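Local atomic coordinates of nonribosomal peptide synthase (PDB entry 5JJP), a protein that adenylates aliphatic beta-amino acids as a nonribosomal peptide synthetase adenylation enzyme, probably using ATP to activate them. Residues Ala336-Thr340 against Thr354-His359; Asn204-His208 against Glu333-Ala337; Ala362-Tyr367 against Gly381-Ser387. Numbering follows the deposited sequence.

Contact 1: Ala336-Thr340 against Thr354-His359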
# COMPACT_ATOMS: atom_id res chain seq x y z
N ALA A 336 0.19 7.17 -2.41
CA ALA A 336 1.37 7.95 -2.79
C ALA A 336 0.93 8.97 -3.81
O ALA A 336 -0.23 8.97 -4.22
CB ALA A 336 2.48 7.07 -3.38
N ALA A 337 1.84 9.87 -4.17
CA ALA A 337 1.51 11.04 -4.99
C ALA A 337 2.51 11.25 -6.11
O ALA A 337 2.15 11.77 -7.16
CB ALA A 337 1.39 12.29 -4.09
N SER A 338 3.78 10.95 -5.89
CA SER A 338 4.79 11.14 -6.92
C SER A 338 5.90 10.16 -6.78
O SER A 338 6.21 9.69 -5.68
CB SER A 338 5.40 12.55 -6.86
OG SER A 338 6.35 12.65 -5.81
N VAL A 339 6.53 9.88 -7.91
CA VAL A 339 7.65 8.96 -7.96
C VAL A 339 8.72 9.54 -8.86
O VAL A 339 8.45 9.96 -9.94
CB VAL A 339 7.24 7.54 -8.43
CG1 VAL A 339 6.70 7.56 -9.84
CG2 VAL A 339 8.44 6.60 -8.34
N THR A 340 9.95 9.51 -8.37
CA THR A 340 11.02 10.28 -8.95
C THR A 340 12.27 9.39 -9.04
O THR A 340 12.59 8.67 -8.10
CB THR A 340 11.29 11.48 -8.02
OG1 THR A 340 10.19 12.38 -8.12
CG2 THR A 340 12.53 12.18 -8.38
N THR A 354 14.44 16.37 -5.21
CA THR A 354 13.12 16.79 -5.64
C THR A 354 12.06 15.70 -5.41
O THR A 354 12.37 14.48 -5.42
CB THR A 354 13.10 17.23 -7.12
OG1 THR A 354 11.84 17.82 -7.42
CG2 THR A 354 13.38 16.06 -8.10
N ILE A 355 10.80 16.12 -5.25
CA ILE A 355 9.69 15.17 -5.28
C ILE A 355 8.96 15.24 -6.62
O ILE A 355 7.95 14.57 -6.83
CB ILE A 355 8.72 15.36 -4.08
CG1 ILE A 355 8.14 16.77 -4.04
CG2 ILE A 355 9.45 15.09 -2.77
CD1 ILE A 355 7.07 16.99 -2.99
N GLY A 356 9.46 16.05 -7.53
CA GLY A 356 9.09 15.94 -8.93
C GLY A 356 7.69 16.40 -9.22
O GLY A 356 7.25 17.39 -8.66
N TYR A 357 7.04 15.70 -10.15
CA TYR A 357 5.64 15.95 -10.51
C TYR A 357 4.79 14.82 -10.01
O TYR A 357 5.28 13.71 -9.89
CB TYR A 357 5.46 15.99 -12.03
CG TYR A 357 6.35 16.97 -12.78
CD1 TYR A 357 6.07 18.33 -12.77
CD2 TYR A 357 7.42 16.52 -13.55
CE1 TYR A 357 6.85 19.23 -13.45
CE2 TYR A 357 8.20 17.40 -14.27
CZ TYR A 357 7.93 18.76 -14.20
OH TYR A 357 8.70 19.66 -14.90
N ALA A 358 3.53 15.09 -9.70
CA ALA A 358 2.62 14.01 -9.32
C ALA A 358 2.69 12.87 -10.33
O ALA A 358 3.07 13.08 -11.45
CB ALA A 358 1.21 14.52 -9.23
N HIS A 359 2.33 11.66 -9.92
CA HIS A 359 2.41 10.48 -10.82
C HIS A 359 1.38 10.62 -11.90
O HIS A 359 0.47 11.45 -11.80
CB HIS A 359 2.17 9.15 -10.09
CG HIS A 359 0.81 9.04 -9.45
ND1 HIS A 359 -0.33 8.76 -10.17
CD2 HIS A 359 0.43 9.15 -8.16
CE1 HIS A 359 -1.36 8.71 -9.35
NE2 HIS A 359 -0.93 8.92 -8.12
O HOH W 1 5.67 11.05 -10.37
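The backbones of 336-340 and 354-359 cross obliquely, their end-to-end directions 123° apart, and approach most closely where the CA atoms of S338 and A358 lie 4.3 Å apart. Beside this crossing, H359 N donates to A337 O at 2.8 Å, and A358 CA approaches the same A337 O at 3.1 Å in a CA-H...O contact. Further along, one water joins them: it accepts from V339 N (2.9 Å) and donates to Y357 O (2.7 Å). Among side chains, S338 is short enough to turn its hydroxyl onto the loop, OG donating to I355 O at 2.7 Å. G356 suits its place for two reasons: its phi is positive, and a CB there would fall 2.6 Å from T340 OG1, a clash. T354 sets up this bend as an ST turn, its OG1 accepting from G356 N at 3.0 Å and also bonding L433 O. A336 O lies at the edge of the H359 ring, near its plane, 4.0 Å from NE2. Strand 338-341 is an edge strand of the six-stranded mixed sheet, antiparallel to 324-329, with a classic bulge where A337 and S338 face Y329. The loop bonds strand 433-438 through a second bulge, I355 and G356 facing L433, so the mixed sheet's edge meets the antiparallel sheet here, within the AMP-binding domain, while H359 packs on I211 of helix 201-212.

Contact 2: Asn204-His208 against Glu333-Ala337; sequences NIAFH and ESMAA
Residues 204-208 are one turn of helix 201-212, with H208 N bonded to N204 O at 3.1 Å; the nearest CA pair to 333-337 is F207 and M335, 7.5 Å apart. N204, with chi1 t, brings OD1 to 3.5 Å from M335 SD. F207 points toward the loop, chi1 t and chi2 71°; its flat ring suits a methionine, whose CG sits over one face, 4.1 Å from the centroid in a CH-pi contact, while SD, 4.4 Å from it and oblique, makes a Met-aromatic contact. The loop begins with E333, the last residue of NLYGATE, which matches the fifth core motif (NxYGPTE), bordering the active site in adenylation domains. M335 (phi 66°, psi -56°) centres a classic gamma turn, A336 N bonding S334 O weakly at 2.9 Å, and its extended side chain (chi1 and chi2 t, chi3 m) reaches the helix. A336, small enough to approach closely, sets CB 3.5 Å from F207 CE1. H208, chi1 m, places NE2 4.5 Å from M335 SD.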
# COMPACT_ATOMS: atom_id res chain seq x y z
N ASN A 204 -7.95 3.41 -5.12
CA ASN A 204 -6.73 2.65 -5.07
C ASN A 204 -6.40 2.03 -6.42
O ASN A 204 -5.24 1.99 -6.85
CB ASN A 204 -6.70 1.63 -3.93
CG ASN A 204 -5.28 1.19 -3.59
OD1 ASN A 204 -4.36 2.04 -3.43
ND2 ASN A 204 -5.06 -0.08 -3.59
N ILE A 205 -7.43 1.63 -7.15
CA ILE A 205 -7.25 1.17 -8.53
C ILE A 205 -6.64 2.29 -9.37
O ILE A 205 -5.73 2.05 -10.20
CB ILE A 205 -8.56 0.65 -9.11
CG1 ILE A 205 -8.90 -0.71 -8.49
CG2 ILE A 205 -8.45 0.46 -10.61
CD1 ILE A 205 -10.32 -1.12 -8.71
N ALA A 206 -7.04 3.52 -9.11
CA ALA A 206 -6.54 4.65 -9.93
C ALA A 206 -5.05 4.87 -9.65
O ALA A 206 -4.30 5.19 -10.52
CB ALA A 206 -7.33 5.92 -9.64
N PHE A 207 -4.67 4.66 -8.40
CA PHE A 207 -3.31 4.69 -8.03
C PHE A 207 -2.46 3.66 -8.83
O PHE A 207 -1.47 4.01 -9.42
CB PHE A 207 -3.17 4.44 -6.56
CG PHE A 207 -1.76 4.42 -6.10
CD1 PHE A 207 -1.02 5.58 -6.06
CD2 PHE A 207 -1.12 3.21 -5.78
CE1 PHE A 207 0.33 5.57 -5.70
CE2 PHE A 207 0.20 3.19 -5.41
CZ PHE A 207 0.93 4.37 -5.36
N HIS A 208 -2.83 2.39 -8.79
CA HIS A 208 -2.07 1.36 -9.47
C HIS A 208 -2.05 1.61 -10.98
O HIS A 208 -1.03 1.48 -11.61
CB HIS A 208 -2.62 -0.01 -9.11
CG HIS A 208 -2.42 -0.32 -7.68
ND1 HIS A 208 -1.17 -0.41 -7.13
CD2 HIS A 208 -3.30 -0.41 -6.66
CE1 HIS A 208 -1.28 -0.62 -5.83
NE2 HIS A 208 -2.56 -0.60 -5.52
N GLU A 333 -3.38 9.13 2.61
CA GLU A 333 -4.57 9.66 2.01
C GLU A 333 -4.64 9.44 0.53
O GLU A 333 -5.75 9.56 -0.02
CB GLU A 333 -4.75 11.14 2.34
CG GLU A 333 -5.31 11.40 3.75
CD GLU A 333 -4.21 11.44 4.84
OE1 GLU A 333 -3.06 11.01 4.57
OE2 GLU A 333 -4.51 11.96 5.95
N SER A 334 -3.52 9.20 -0.13
CA SER A 334 -3.55 8.85 -1.57
C SER A 334 -2.74 7.60 -1.92
O SER A 334 -2.59 7.24 -3.10
CB SER A 334 -3.04 9.99 -2.45
OG SER A 334 -1.71 10.30 -2.09
N MET A 335 -2.30 6.91 -0.87
CA MET A 335 -1.23 5.90 -0.92
C MET A 335 0.10 6.49 -1.27
O MET A 335 1.04 6.33 -0.51
CB MET A 335 -1.58 4.72 -1.82
CG MET A 335 -0.51 3.63 -1.73
SD MET A 335 -1.12 1.98 -2.16
CE MET A 335 -1.66 1.34 -0.56
N ALA A 336 0.19 7.17 -2.41
CA ALA A 336 1.37 7.95 -2.79
C ALA A 336 0.93 8.97 -3.81
O ALA A 336 -0.23 8.97 -4.22
CB ALA A 336 2.48 7.07 -3.38
N ALA A 337 1.84 9.87 -4.17
CA ALA A 337 1.51 11.04 -4.99
C ALA A 337 2.51 11.25 -6.11
O ALA A 337 2.15 11.77 -7.16
CB ALA A 337 1.39 12.29 -4.09

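Contact 3: Ala362-Tyr367 against Gly381-Ser387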
# COMPACT_ATOMS: atom_id res chain seq x y z
N ALA A 362 -2.31 12.40 -12.08
CA ALA A 362 -2.52 13.28 -10.94
C ALA A 362 -1.78 14.57 -11.18
O ALA A 362 -1.01 14.67 -12.13
CB ALA A 362 -2.00 12.64 -9.68
N GLU A 363 -1.99 15.55 -10.30
CA GLU A 363 -1.29 16.83 -10.37
C GLU A 363 -1.20 17.45 -8.98
O GLU A 363 -2.17 17.45 -8.18
CB GLU A 363 -2.02 17.78 -11.31
CG GLU A 363 -1.25 19.01 -11.78
CD GLU A 363 -2.21 20.04 -12.37
OE1 GLU A 363 -2.91 20.73 -11.58
OE2 GLU A 363 -2.30 20.15 -13.62
N MET A 364 -0.04 18.01 -8.67
CA MET A 364 0.10 18.71 -7.40
C MET A 364 0.79 20.03 -7.64
O MET A 364 1.59 20.16 -8.55
CB MET A 364 0.86 17.87 -6.39
CG MET A 364 2.22 17.42 -6.83
SD MET A 364 3.03 16.39 -5.58
CE MET A 364 4.62 16.30 -6.35
N ASP A 365 0.39 21.02 -6.84
CA ASP A 365 0.96 22.36 -6.90
C ASP A 365 0.92 22.97 -5.51
O ASP A 365 0.34 22.39 -4.59
CB ASP A 365 0.20 23.24 -7.90
CG ASP A 365 1.02 24.48 -8.38
OD1 ASP A 365 2.25 24.61 -8.06
OD2 ASP A 365 0.40 25.33 -9.06
N VAL A 366 1.52 24.14 -5.37
CA VAL A 366 1.82 24.71 -4.06
C VAL A 366 0.93 25.95 -3.90
O VAL A 366 0.72 26.68 -4.87
CB VAL A 366 3.34 24.90 -3.99
CG1 VAL A 366 3.74 26.23 -3.43
CG2 VAL A 366 3.96 23.76 -3.21
N TYR A 367 0.33 26.13 -2.72
CA TYR A 367 -0.70 27.16 -2.49
C TYR A 367 -0.39 28.02 -1.31
O TYR A 367 0.10 27.53 -0.32
CB TYR A 367 -2.08 26.54 -2.27
CG TYR A 367 -2.75 26.16 -3.59
CD1 TYR A 367 -2.34 25.03 -4.30
CD2 TYR A 367 -3.75 26.94 -4.13
CE1 TYR A 367 -2.90 24.70 -5.51
CE2 TYR A 367 -4.32 26.62 -5.34
CZ TYR A 367 -3.87 25.51 -6.04
OH TYR A 367 -4.48 25.16 -7.23
N GLY A 381 4.85 27.08 -0.13
CA GLY A 381 3.39 27.04 0.11
C GLY A 381 2.99 25.61 0.46
O GLY A 381 3.86 24.75 0.60
N GLU A 382 1.69 25.37 0.61
CA GLU A 382 1.17 24.05 0.96
C GLU A 382 0.82 23.26 -0.30
O GLU A 382 0.23 23.81 -1.23
CB GLU A 382 -0.09 24.17 1.79
CG GLU A 382 -0.64 22.82 2.20
CD GLU A 382 -1.85 22.92 3.12
OE1 GLU A 382 -2.43 24.03 3.21
OE2 GLU A 382 -2.24 21.87 3.66
N ILE A 383 1.22 21.98 -0.33
CA ILE A 383 0.89 21.12 -1.51
C ILE A 383 -0.57 20.73 -1.45
O ILE A 383 -1.01 20.24 -0.43
CB ILE A 383 1.73 19.83 -1.59
CG1 ILE A 383 3.21 20.14 -1.71
CG2 ILE A 383 1.32 19.00 -2.80
CD1 ILE A 383 4.10 18.93 -1.39
N TYR A 384 -1.31 21.06 -2.52
CA TYR A 384 -2.65 20.55 -2.80
C TYR A 384 -2.55 19.49 -3.91
O TYR A 384 -1.97 19.73 -4.96
CB TYR A 384 -3.59 21.63 -3.30
CG TYR A 384 -4.06 22.64 -2.26
CD1 TYR A 384 -3.23 23.06 -1.21
CD2 TYR A 384 -5.30 23.25 -2.39
CE1 TYR A 384 -3.66 24.03 -0.29
CE2 TYR A 384 -5.75 24.21 -1.48
CZ TYR A 384 -4.93 24.61 -0.45
OH TYR A 384 -5.36 25.54 0.45
N LEU A 385 -3.12 18.29 -3.64
CA LEU A 385 -3.06 17.15 -4.57
C LEU A 385 -4.42 16.94 -5.25
O LEU A 385 -5.44 16.75 -4.61
CB LEU A 385 -2.61 15.92 -3.84
CG LEU A 385 -2.56 14.61 -4.59
CD1 LEU A 385 -1.47 14.54 -5.65
CD2 LEU A 385 -2.33 13.53 -3.56
N ARG A 386 -4.39 17.00 -6.57
CA ARG A 386 -5.51 16.74 -7.41
C ARG A 386 -5.27 15.33 -7.98
O ARG A 386 -4.32 15.11 -8.72
CB ARG A 386 -5.54 17.77 -8.53
CG ARG A 386 -6.70 17.64 -9.50
CD ARG A 386 -6.55 18.61 -10.65
NE ARG A 386 -6.36 19.99 -10.19
CZ ARG A 386 -7.37 20.83 -9.94
NH1 ARG A 386 -8.64 20.46 -10.08
NH2 ARG A 386 -7.10 22.05 -9.56
N SER A 387 -6.14 14.38 -7.66
CA SER A 387 -5.91 13.01 -8.06
C SER A 387 -7.14 12.13 -7.92
O SER A 387 -7.83 12.20 -6.90
CB SER A 387 -4.80 12.43 -7.17
OG SER A 387 -4.66 11.02 -7.34
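Six backbone hydrogen bonds join 363-367 to 381-386 as the antiparallel arms of a long-looped beta hairpin, whose second arm opens the sixth core motif of adenylation domains. E363 and R386 exchange two bonds, N to O, of 2.8 Å each; D365 N to Y384 O is 3.3 Å and Y384 N to D365 O 3.0 Å; Y367 and E382 give 2.8 Å both ways between N and O. E363 OE1 and R386 NE form a long salt bridge at 3.8 Å, fitting exposed E363; R386 also pairs with D408, and E382 with R420. M364, V366, I383 and L385 share one face; M364 and I383 pack on L433 and Y329, and V366 on L433, with V366 CG2 4.0 Å from I383 CG1. Glycine suits position G381, where a CB would clash with Y367 O and V366 CG1. On the face of E363 and R386, the Y367 and Y384 rings stack face-to-face, centroids 4.3 Å apart and planes at 21°, with Y367 CB 3.6 Å from Y384 CE1.

How the contacts relate
Contact 2 comes first along the chain: it closes the longest loop, bringing helix 201-212 against the turn after strand 324-329. Contact 1 starts on the very residues where contact 2 ends, sharing A336 and A337, then closes a short loop from strand 338-341 to 354-359. Contact 3 follows in series as a hairpin, so the three succeed one another and none nests inside another. They nevertheless touch: H359 of contact 1 meets F207 of contact 2, M364 of contact 3 lies against I355, G356 and A358, and L385 packs on S334 and A337. Together they tie the six-stranded mixed sheet and helix 201-212 to the antiparallel sheet.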